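Local coordinates for protein CocE/NonD family hydrolase (PDB 3III) that is a CocE/NonD-family hydrolase of the alpha/beta-hydrolase clan, probably acting on ester or amide bonds of a substrate not yet established, at residues I26-V31 / P98-F102; L5-L11 / Q32-E37; L54-I58 / G77-K81. One frame throughout, in Å; residues are numbered along the deposited sequence. Where two conformers were deposited one is given.

Contact 1 of 3, residues I26-V31 / P98-F102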
loop_
_atom_site.group_PDB
_atom_site.type_symbol
_atom_site.label_atom_id
_atom_site.label_comp_id
_atom_site.label_asym_id
_atom_site.label_seq_id
_atom_site.Cartn_x
_atom_site.Cartn_y
_atom_site.Cartn_z
ATOM N N ILE A 26 11.322 -13.150 -29.837
ATOM C CA ILE A 26 10.585 -11.921 -29.959
ATOM C C ILE A 26 11.537 -10.730 -29.888
ATOM O O ILE A 26 12.706 -10.885 -29.530
ATOM C CB ILE A 26 9.502 -11.827 -28.862
ATOM C CG1 ILE A 26 10.142 -11.605 -27.506
ATOM C CG2 ILE A 26 8.649 -13.115 -28.873
ATOM C CD1 ILE A 26 9.200 -11.028 -26.424
ATOM N N VAL A 27 11.013 -9.568 -30.257
ATOM C CA VAL A 27 11.713 -8.288 -30.146
ATOM C C VAL A 27 10.801 -7.372 -29.296
ATOM O O VAL A 27 9.652 -7.118 -29.681
ATOM C CB VAL A 27 11.988 -7.677 -31.546
ATOM C CG1 VAL A 27 12.613 -6.300 -31.480
ATOM C CG2 VAL A 27 12.865 -8.628 -32.418
ATOM N N VAL A 28 11.349 -6.832 -28.216
ATOM C CA VAL A 28 10.602 -6.067 -27.196
ATOM C C VAL A 28 10.887 -4.592 -27.426
ATOM O O VAL A 28 12.017 -4.225 -27.705
ATOM C CB VAL A 28 11.004 -6.507 -25.722
ATOM C CG1 VAL A 28 10.391 -5.539 -24.612
ATOM C CG2 VAL A 28 10.596 -7.944 -25.468
ATOM N N ASP A 29 9.852 -3.770 -27.284
ATOM C CA ASP A 29 9.980 -2.316 -27.345
ATOM C C ASP A 29 10.444 -1.822 -25.970
ATOM O O ASP A 29 9.665 -1.341 -25.173
ATOM C CB ASP A 29 8.661 -1.656 -27.749
ATOM C CG ASP A 29 7.439 -2.182 -26.932
ATOM O OD1 ASP A 29 7.343 -3.349 -26.515
ATOM O OD2 ASP A 29 6.584 -1.402 -26.662
ATOM N N SER A 30 11.726 -1.997 -25.666
ATOM C CA SER A 30 12.232 -1.593 -24.365
ATOM C C SER A 30 12.209 -0.056 -24.246
ATOM O O SER A 30 12.573 0.639 -25.170
ATOM C CB SER A 30 13.668 -2.094 -24.132
ATOM O OG SER A 30 14.193 -1.499 -22.950
ATOM N N VAL A 31 11.776 0.430 -23.098
ATOM C CA VAL A 31 11.732 1.860 -22.748
ATOM C C VAL A 31 13.158 2.456 -22.629
ATOM O O VAL A 31 13.376 3.626 -22.929
ATOM C CB VAL A 31 10.899 1.971 -21.389
ATOM C CG1 VAL A 31 11.195 3.217 -20.589
ATOM C CG2 VAL A 31 9.435 1.856 -21.742
ATOM N N PRO A 98 5.979 4.619 -18.139
ATOM C CA PRO A 98 6.551 4.081 -19.369
ATOM C C PRO A 98 6.928 2.600 -19.229
ATOM O O PRO A 98 7.725 2.250 -18.352
ATOM C CB PRO A 98 7.792 4.927 -19.545
ATOM C CG PRO A 98 8.212 5.275 -18.165
ATOM C CD PRO A 98 6.954 5.442 -17.407
ATOM N N THR A 99 6.356 1.753 -20.077
ATOM C CA THR A 99 6.726 0.335 -20.063
ATOM C C THR A 99 6.700 -0.203 -21.485
ATOM O O THR A 99 6.104 0.427 -22.384
ATOM C CB THR A 99 5.819 -0.531 -19.178
ATOM O OG1 THR A 99 4.577 -0.738 -19.872
ATOM C CG2 THR A 99 5.579 0.056 -17.851
ATOM N N SER A 100 7.385 -1.336 -21.696
ATOM C CA SER A 100 7.198 -2.061 -22.928
ATOM C C SER A 100 5.775 -2.655 -23.013
ATOM O O SER A 100 5.051 -2.804 -22.037
ATOM C CB SER A 100 8.168 -3.196 -23.074
ATOM O OG SER A 100 7.865 -4.226 -22.168
ATOM N N SER A 101 5.423 -3.081 -24.207
ATOM C CA SER A 101 4.119 -3.702 -24.422
ATOM C C SER A 101 4.015 -5.121 -23.812
ATOM O O SER A 101 2.945 -5.783 -23.882
ATOM C CB SER A 101 3.807 -3.638 -25.915
ATOM O OG SER A 101 4.802 -4.344 -26.649
ATOM N N PHE A 102 5.109 -5.620 -23.227
ATOM C CA PHE A 102 5.141 -6.982 -22.651
ATOM C C PHE A 102 5.142 -6.925 -21.098
ATOM O O PHE A 102 5.688 -7.807 -20.422
ATOM C CB PHE A 102 6.356 -7.732 -23.183
ATOM C CG PHE A 102 6.236 -8.139 -24.649
ATOM C CD1 PHE A 102 5.719 -9.362 -24.989
ATOM C CD2 PHE A 102 6.606 -7.272 -25.656
ATOM C CE1 PHE A 102 5.592 -9.737 -26.310
ATOM C CE2 PHE A 102 6.479 -7.636 -26.984
ATOM C CZ PHE A 102 5.967 -8.850 -27.318
#

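Contact 2 of 3, residues L5-L11 / Q32-E37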
loop_
_atom_site.group_PDB
_atom_site.type_symbol
_atom_site.label_atom_id
_atom_site.label_comp_id
_atom_site.label_asym_id
_atom_site.label_seq_id
_atom_site.Cartn_x
_atom_site.Cartn_y
_atom_site.Cartn_z
ATOM N N LEU A 5 22.965 -2.397 -25.362
ATOM C CA LEU A 5 21.904 -1.707 -24.660
ATOM C C LEU A 5 21.269 -0.574 -25.498
ATOM O O LEU A 5 20.271 -0.007 -25.063
ATOM C CB LEU A 5 22.366 -1.221 -23.279
ATOM C CG LEU A 5 22.727 -2.263 -22.219
ATOM C CD1 LEU A 5 23.177 -1.536 -20.920
ATOM C CD2 LEU A 5 21.556 -3.177 -21.987
ATOM N N LEU A 6 21.799 -0.270 -26.702
ATOM C CA LEU A 6 21.074 0.610 -27.662
ATOM C C LEU A 6 20.066 -0.204 -28.493
ATOM O O LEU A 6 19.182 0.358 -29.202
ATOM C CB LEU A 6 22.037 1.368 -28.612
ATOM C CG LEU A 6 22.995 2.385 -27.972
ATOM C CD1 LEU A 6 23.964 3.002 -29.027
ATOM C CD2 LEU A 6 22.194 3.471 -27.146
ATOM N N GLY A 7 20.192 -1.526 -28.408
ATOM C CA GLY A 7 19.321 -2.420 -29.127
ATOM C C GLY A 7 19.588 -2.413 -30.625
ATOM O O GLY A 7 20.562 -1.883 -31.091
ATOM N N ASN A 8 18.667 -2.984 -31.368
ATOM C CA ASN A 8 18.840 -3.165 -32.781
ATOM C C ASN A 8 17.689 -2.561 -33.568
ATOM O O ASN A 8 16.650 -3.206 -33.731
ATOM C CB ASN A 8 18.883 -4.634 -33.093
ATOM C CG ASN A 8 19.262 -4.897 -34.532
ATOM O OD1 ASN A 8 19.255 -3.988 -35.377
ATOM N ND2 ASN A 8 19.624 -6.139 -34.820
ATOM N N PRO A 9 17.886 -1.357 -34.087
ATOM C CA PRO A 9 16.775 -0.668 -34.728
ATOM C C PRO A 9 16.381 -1.246 -36.081
ATOM O O PRO A 9 15.475 -0.691 -36.713
ATOM C CB PRO A 9 17.310 0.747 -34.898
ATOM C CG PRO A 9 18.781 0.626 -34.804
ATOM C CD PRO A 9 19.048 -0.474 -33.892
ATOM N N LYS A 10 17.083 -2.317 -36.518
ATOM C CA LYS A 10 16.791 -3.044 -37.751
ATOM C C LYS A 10 15.661 -4.043 -37.592
ATOM O O LYS A 10 15.047 -4.469 -38.595
ATOM C CB LYS A 10 18.042 -3.795 -38.275
ATOM C CG LYS A 10 19.238 -2.880 -38.553
ATOM C CD LYS A 10 18.977 -1.918 -39.728
ATOM C CE LYS A 10 20.222 -1.108 -40.099
ATOM N NZ LYS A 10 20.019 -0.254 -41.318
ATOM N N LEU A 11 15.330 -4.367 -36.347
ATOM C CA LEU A 11 14.339 -5.380 -36.066
ATOM C C LEU A 11 13.014 -4.668 -35.960
ATOM O O LEU A 11 12.991 -3.455 -35.704
ATOM C CB LEU A 11 14.663 -6.068 -34.739
ATOM C CG LEU A 11 16.104 -6.581 -34.673
ATOM C CD1 LEU A 11 16.566 -6.762 -33.231
ATOM C CD2 LEU A 11 16.210 -7.867 -35.497
ATOM N N GLN A 32 14.094 1.650 -22.107
ATOM C CA GLN A 32 15.447 2.088 -21.814
ATOM C C GLN A 32 16.429 1.752 -22.933
ATOM O O GLN A 32 17.363 2.482 -23.180
ATOM C CB GLN A 32 15.922 1.403 -20.516
ATOM C CG GLN A 32 14.990 1.689 -19.341
ATOM C CD GLN A 32 13.790 0.748 -19.183
ATOM O OE1 GLN A 32 13.704 -0.338 -19.823
ATOM N NE2 GLN A 32 12.843 1.165 -18.298
ATOM N N TYR A 33 16.216 0.605 -23.591
ATOM C CA TYR A 33 17.235 -0.026 -24.383
ATOM C C TYR A 33 16.836 -0.342 -25.837
ATOM O O TYR A 33 17.402 -1.238 -26.464
ATOM C CB TYR A 33 17.688 -1.332 -23.701
ATOM C CG TYR A 33 18.050 -1.182 -22.229
ATOM C CD1 TYR A 33 19.034 -0.265 -21.828
ATOM C CD2 TYR A 33 17.421 -1.955 -21.242
ATOM C CE1 TYR A 33 19.392 -0.139 -20.532
ATOM C CE2 TYR A 33 17.802 -1.857 -19.923
ATOM C CZ TYR A 33 18.757 -0.940 -19.558
ATOM O OH TYR A 33 19.138 -0.835 -18.225
ATOM N N GLY A 34 15.837 0.346 -26.346
ATOM C CA GLY A 34 15.454 0.222 -27.754
ATOM C C GLY A 34 14.885 -1.166 -28.115
ATOM O O GLY A 34 14.289 -1.845 -27.284
ATOM N N ASN A 35 15.064 -1.588 -29.366
ATOM C CA ASN A 35 14.554 -2.888 -29.784
ATOM C C ASN A 35 15.424 -4.046 -29.272
ATOM O O ASN A 35 16.590 -4.206 -29.691
ATOM C CB ASN A 35 14.472 -2.983 -31.278
ATOM C CG ASN A 35 13.397 -2.099 -31.852
ATOM O OD1 ASN A 35 12.623 -1.490 -31.112
ATOM N ND2 ASN A 35 13.405 -1.950 -33.152
ATOM N N GLN A 36 14.849 -4.862 -28.400
ATOM C CA GLN A 36 15.627 -5.905 -27.717
ATOM C C GLN A 36 15.109 -7.307 -28.006
ATOM O O GLN A 36 13.985 -7.657 -27.632
ATOM C CB GLN A 36 15.588 -5.646 -26.207
ATOM C CG GLN A 36 16.426 -4.466 -25.796
ATOM C CD GLN A 36 17.893 -4.729 -25.880
ATOM O OE1 GLN A 36 18.307 -5.863 -25.713
ATOM N NE2 GLN A 36 18.694 -3.692 -26.163
ATOM N N GLU A 37 15.949 -8.101 -28.646
ATOM C CA GLU A 37 15.699 -9.517 -28.931
ATOM C C GLU A 37 15.860 -10.388 -27.673
ATOM O O GLU A 37 16.778 -10.230 -26.908
ATOM C CB GLU A 37 16.726 -10.046 -29.960
ATOM C CG GLU A 37 16.864 -9.286 -31.245
ATOM C CD GLU A 37 18.224 -9.530 -31.995
ATOM O OE1 GLU A 37 19.191 -8.694 -31.872
ATOM O OE2 GLU A 37 18.293 -10.542 -32.735
HETATM O O HOH W 1 19.819 2.481 -24.567
HETATM O O HOH W 2 16.973 0.032 -31.002
#

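Contact 3 of 3, residues L54-I58 / G77-K81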
loop_
_atom_site.group_PDB
_atom_site.type_symbol
_atom_site.label_atom_id
_atom_site.label_comp_id
_atom_site.label_asym_id
_atom_site.label_seq_id
_atom_site.Cartn_x
_atom_site.Cartn_y
_atom_site.Cartn_z
ATOM N N LEU A 54 -0.533 -24.253 -12.999
ATOM C CA LEU A 54 -0.466 -22.799 -13.081
ATOM C C LEU A 54 0.255 -22.440 -14.369
ATOM O O LEU A 54 1.239 -23.128 -14.763
ATOM C CB LEU A 54 0.293 -22.194 -11.897
ATOM C CG LEU A 54 -0.555 -21.694 -10.738
ATOM C CD1 LEU A 54 -1.588 -22.704 -10.284
ATOM C CD2 LEU A 54 0.325 -21.188 -9.615
ATOM N N TYR A 55 -0.226 -21.395 -15.011
ATOM C CA TYR A 55 0.287 -20.931 -16.289
ATOM C C TYR A 55 1.209 -19.752 -16.149
ATOM O O TYR A 55 0.948 -18.826 -15.391
ATOM C CB TYR A 55 -0.852 -20.639 -17.280
ATOM C CG TYR A 55 -1.593 -21.921 -17.613
ATOM C CD1 TYR A 55 -1.334 -22.618 -18.789
ATOM C CD2 TYR A 55 -2.531 -22.436 -16.730
ATOM C CE1 TYR A 55 -1.990 -23.832 -19.058
ATOM C CE2 TYR A 55 -3.153 -23.620 -16.973
ATOM C CZ TYR A 55 -2.887 -24.311 -18.136
ATOM O OH TYR A 55 -3.571 -25.453 -18.384
ATOM N N ILE A 56 2.295 -19.784 -16.900
ATOM C CA ILE A 56 3.338 -18.711 -16.819
ATOM C C ILE A 56 3.851 -18.298 -18.189
ATOM O O ILE A 56 3.670 -19.008 -19.191
ATOM C CB ILE A 56 4.591 -19.181 -15.984
ATOM C CG1 ILE A 56 5.330 -20.326 -16.688
ATOM C CG2 ILE A 56 4.145 -19.712 -14.638
ATOM C CD1 ILE A 56 6.642 -20.860 -15.921
ATOM N N ASN A 57 4.533 -17.154 -18.213
ATOM C CA ASN A 57 5.413 -16.782 -19.304
ATOM C C ASN A 57 6.824 -16.631 -18.767
ATOM O O ASN A 57 7.023 -16.163 -17.652
ATOM C CB ASN A 57 5.001 -15.432 -19.881
ATOM C CG ASN A 57 3.600 -15.436 -20.447
ATOM O OD1 ASN A 57 3.148 -16.431 -21.020
ATOM N ND2 ASN A 57 2.941 -14.292 -20.374
ATOM N N ILE A 58 7.799 -16.985 -19.588
ATOM C CA ILE A 58 9.199 -16.826 -19.259
ATOM C C ILE A 58 9.888 -15.971 -20.333
ATOM O O ILE A 58 9.894 -16.326 -21.500
ATOM C CB ILE A 58 9.942 -18.187 -19.260
ATOM C CG1 ILE A 58 9.316 -19.211 -18.295
ATOM C CG2 ILE A 58 11.460 -17.993 -18.966
ATOM C CD1 ILE A 58 9.783 -20.711 -18.552
ATOM N N GLY A 77 -4.123 -11.552 -14.856
ATOM C CA GLY A 77 -3.887 -11.867 -16.248
ATOM C C GLY A 77 -2.413 -11.686 -16.572
ATOM O O GLY A 77 -1.905 -10.576 -16.518
ATOM N N LYS A 78 -1.729 -12.789 -16.905
ATOM C CA LYS A 78 -0.300 -12.764 -17.253
ATOM C C LYS A 78 -0.026 -12.205 -18.671
ATOM O O LYS A 78 1.147 -11.845 -18.965
ATOM C CB LYS A 78 0.313 -14.146 -17.122
ATOM C CG LYS A 78 -0.138 -15.157 -18.203
ATOM C CD LYS A 78 0.673 -16.456 -18.127
ATOM C CE LYS A 78 0.285 -17.474 -19.167
ATOM N NZ LYS A 78 0.476 -16.977 -20.574
ATOM N N ASP A 79 -1.036 -12.166 -19.532
ATOM C CA ASP A 79 -0.859 -11.678 -20.881
ATOM C C ASP A 79 -1.524 -10.343 -21.131
ATOM O O ASP A 79 -1.729 -9.951 -22.268
ATOM C CB ASP A 79 -1.375 -12.734 -21.849
ATOM C CG ASP A 79 -0.571 -13.972 -21.758
ATOM O OD1 ASP A 79 0.632 -13.851 -21.958
ATOM O OD2 ASP A 79 -1.110 -15.040 -21.438
ATOM N N ASN A 80 -1.862 -9.632 -20.077
ATOM C CA ASN A 80 -2.433 -8.299 -20.253
ATOM C C ASN A 80 -1.490 -7.353 -21.002
ATOM O O ASN A 80 -0.320 -7.156 -20.615
ATOM C CB ASN A 80 -2.854 -7.695 -18.906
ATOM C CG ASN A 80 -3.970 -8.500 -18.209
ATOM O OD1 ASN A 80 -4.516 -9.517 -18.727
ATOM N ND2 ASN A 80 -4.325 -8.034 -17.029
ATOM N N LYS A 81 -1.985 -6.833 -22.122
ATOM C CA LYS A 81 -1.340 -5.717 -22.780
ATOM C C LYS A 81 -1.659 -4.448 -21.936
ATOM O O LYS A 81 -2.836 -4.145 -21.676
ATOM C CB LYS A 81 -1.801 -5.579 -24.260
ATOM C CG LYS A 81 -0.900 -4.672 -25.088
ATOM C CD LYS A 81 -1.303 -4.670 -26.558
ATOM C CE LYS A 81 -0.603 -3.548 -27.326
ATOM N NZ LYS A 81 -0.979 -2.203 -26.771
HETATM O O HOH W 3 3.667 -11.615 -19.615
#

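Contact 1 of 3, residues I26-V31 / P98-F102
The F102 ring is the largest bump on the loop 98-102, and the methyl CD1 of I26 settles on one of its faces. That CD1 stands 4.0 Å from the centroid of the F102 ring, 18° off the normal and displaced toward the rim, a CH-pi contact in which a slim aliphatic tip meets a flat surface. I26 can reach it because its CG1 sits between the backbone N and the carbonyl carbon (chi1 71°), which, with an extended chi2, carries CD1 over the ring. V28 fills the next hollow with both branches: CG1 of V28 packs 3.6 Å from CB of S100, while CG2 comes obliquely to the ring at CD2 of F102. At the far end, V31 pushes CG2 against the peptide joining T99 and S100, 3.4 Å from C of T99, and its CG1 lies across CB of P98.

Strand 22-30 is an outermost strand of the mixed sheet of the alpha/beta-hydrolase domain, and the loop, with no regular structure of its own, runs nearly antiparallel to it, 169° apart end to end.

In the middle the fit turns polar. D29, at the centre of an inverse gamma turn, receives S101 with its carboxylate: OD1 of D29 takes N of S101 at 3.0 Å and OG of S101 at 2.7 Å, from opposite faces of the carboxylate plane. N of S101 also reaches OD2 of D29 at 3.2 Å, less straight, so the carboxylate straddles one N-H and its rotation is restrained. Near the plane of the F102 ring, OD1 also lies at the ring edge. S100 forms an ST turn in the loop, its OG accepting from N of F102 at 3.3 Å, and the same hydroxyl is also hydrogen-bonded to D109, outside the two segments.

Contact 2 of 3, residues L5-L11 / Q32-E37
With CG of L5 anti to its carbonyl carbon (chi1 -66°) and CG of Y33 set the same way (chi1 -50°), the two side chains lie side by side and point in one direction. CD2 of L5 therefore rests over a face of the Y33 ring, 4.0 Å from the centroid and 14° off the normal, a CH-pi contact; CB of Q32 covers the opposite face. The chain of Q36 folds back, so that NE2 of Q36 passes 3.3 Å from CA of G7. NE2 of Q36 donates to O of Y33 at 2.8 Å, almost straight and with the acceptor in the amide plane, and also binds O of H4.

Farther along, N of N8 donates to O of N35 at 2.9 Å, in the carbonyl plane and on a lone pair. N8 then opens a type I beta turn that closes with L11, and its own OD1 accepts from N of K10, an Asx turn. The side chain of N35 points toward this turn, CB of N35 lying 3.3 Å from O of N8.

Two waters complete the joint. One donates to O of L5 and to O of Q32, and the other bridges O of L6, 2.9 Å away, to N of N35. The N-terminal segment is thus laid over the connection between strands 22-30 and 36-47 with a single direct backbone bond. Where carbonyls of both segments face each other, as with O of L5 and O of Q32, a donating water supplies the protons that neither backbone offers, which implies a partly hydrated seam.

Contact 3 of 3, residues L54-I58 / G77-K81
The ammonium NZ of K78 is gripped by three groups: OD1 of N57 at 2.8 Å, OD2 of its own neighbour D79 at 2.6 Å, and the carboxylate of D43 on the adjoining strand 36-47. The D79 bond is a salt bridge on the syn lone pair, whereas N57 is met 33° out of its carbonyl plane. With two carboxylates beside it, this buried nitrogen is probably held firmly in its charged form.

K78 approaches the strand with its chain extended at chi2 and chi3, then bent at chi4 (60°), which turns NZ toward N57. The methylene part runs along the backbone of strand 53-60, CD of K78 lying 3.6 Å from O of Y55 and CE of K78 3.9 Å from CB of Y55.

Strand 53-60 belongs to the mixed sheet of the alpha/beta-hydrolase fold, and 77-81 is the loop that follows strand 67-74, reaching back past strand 119-124, which lies between the two in the sheet.

The other end of the N57 amide serves the same loop. ND2 of N57 donates to OD1 of D79 at 2.8 Å, with a bond angle of 164°; the carboxylate is approached from above its plane, while OD1 of D79 lies near the plane of the amide. A water accepts from ND2 of N57 at 2.9 Å and donates to O of K78, tying the amide to the loop backbone as well.

In the fold
All three contacts attach mostly loop chain to the first strands of one mixed sheet, and their chemistry differs with their depth. Contact 3 is buried and relies on charge, with a lysine shared among carboxylates and an amide. Contact 2 lies at the surface, where water and backbone groups do much of the joining. Contact 1 is partly buried and mixes aromatic packing with a carboxylate that receives a loop. Contacts 1 and 2 are directly linked, since strands 22-30 and 36-47 are neighbours: N of V28 lies 2.8 Å from O of Q36, probably hydrogen-bonded, and V27 packs on N35 and L11. Contact 3 stands apart from contact 2 but touches contact 1 where K81 meets S101.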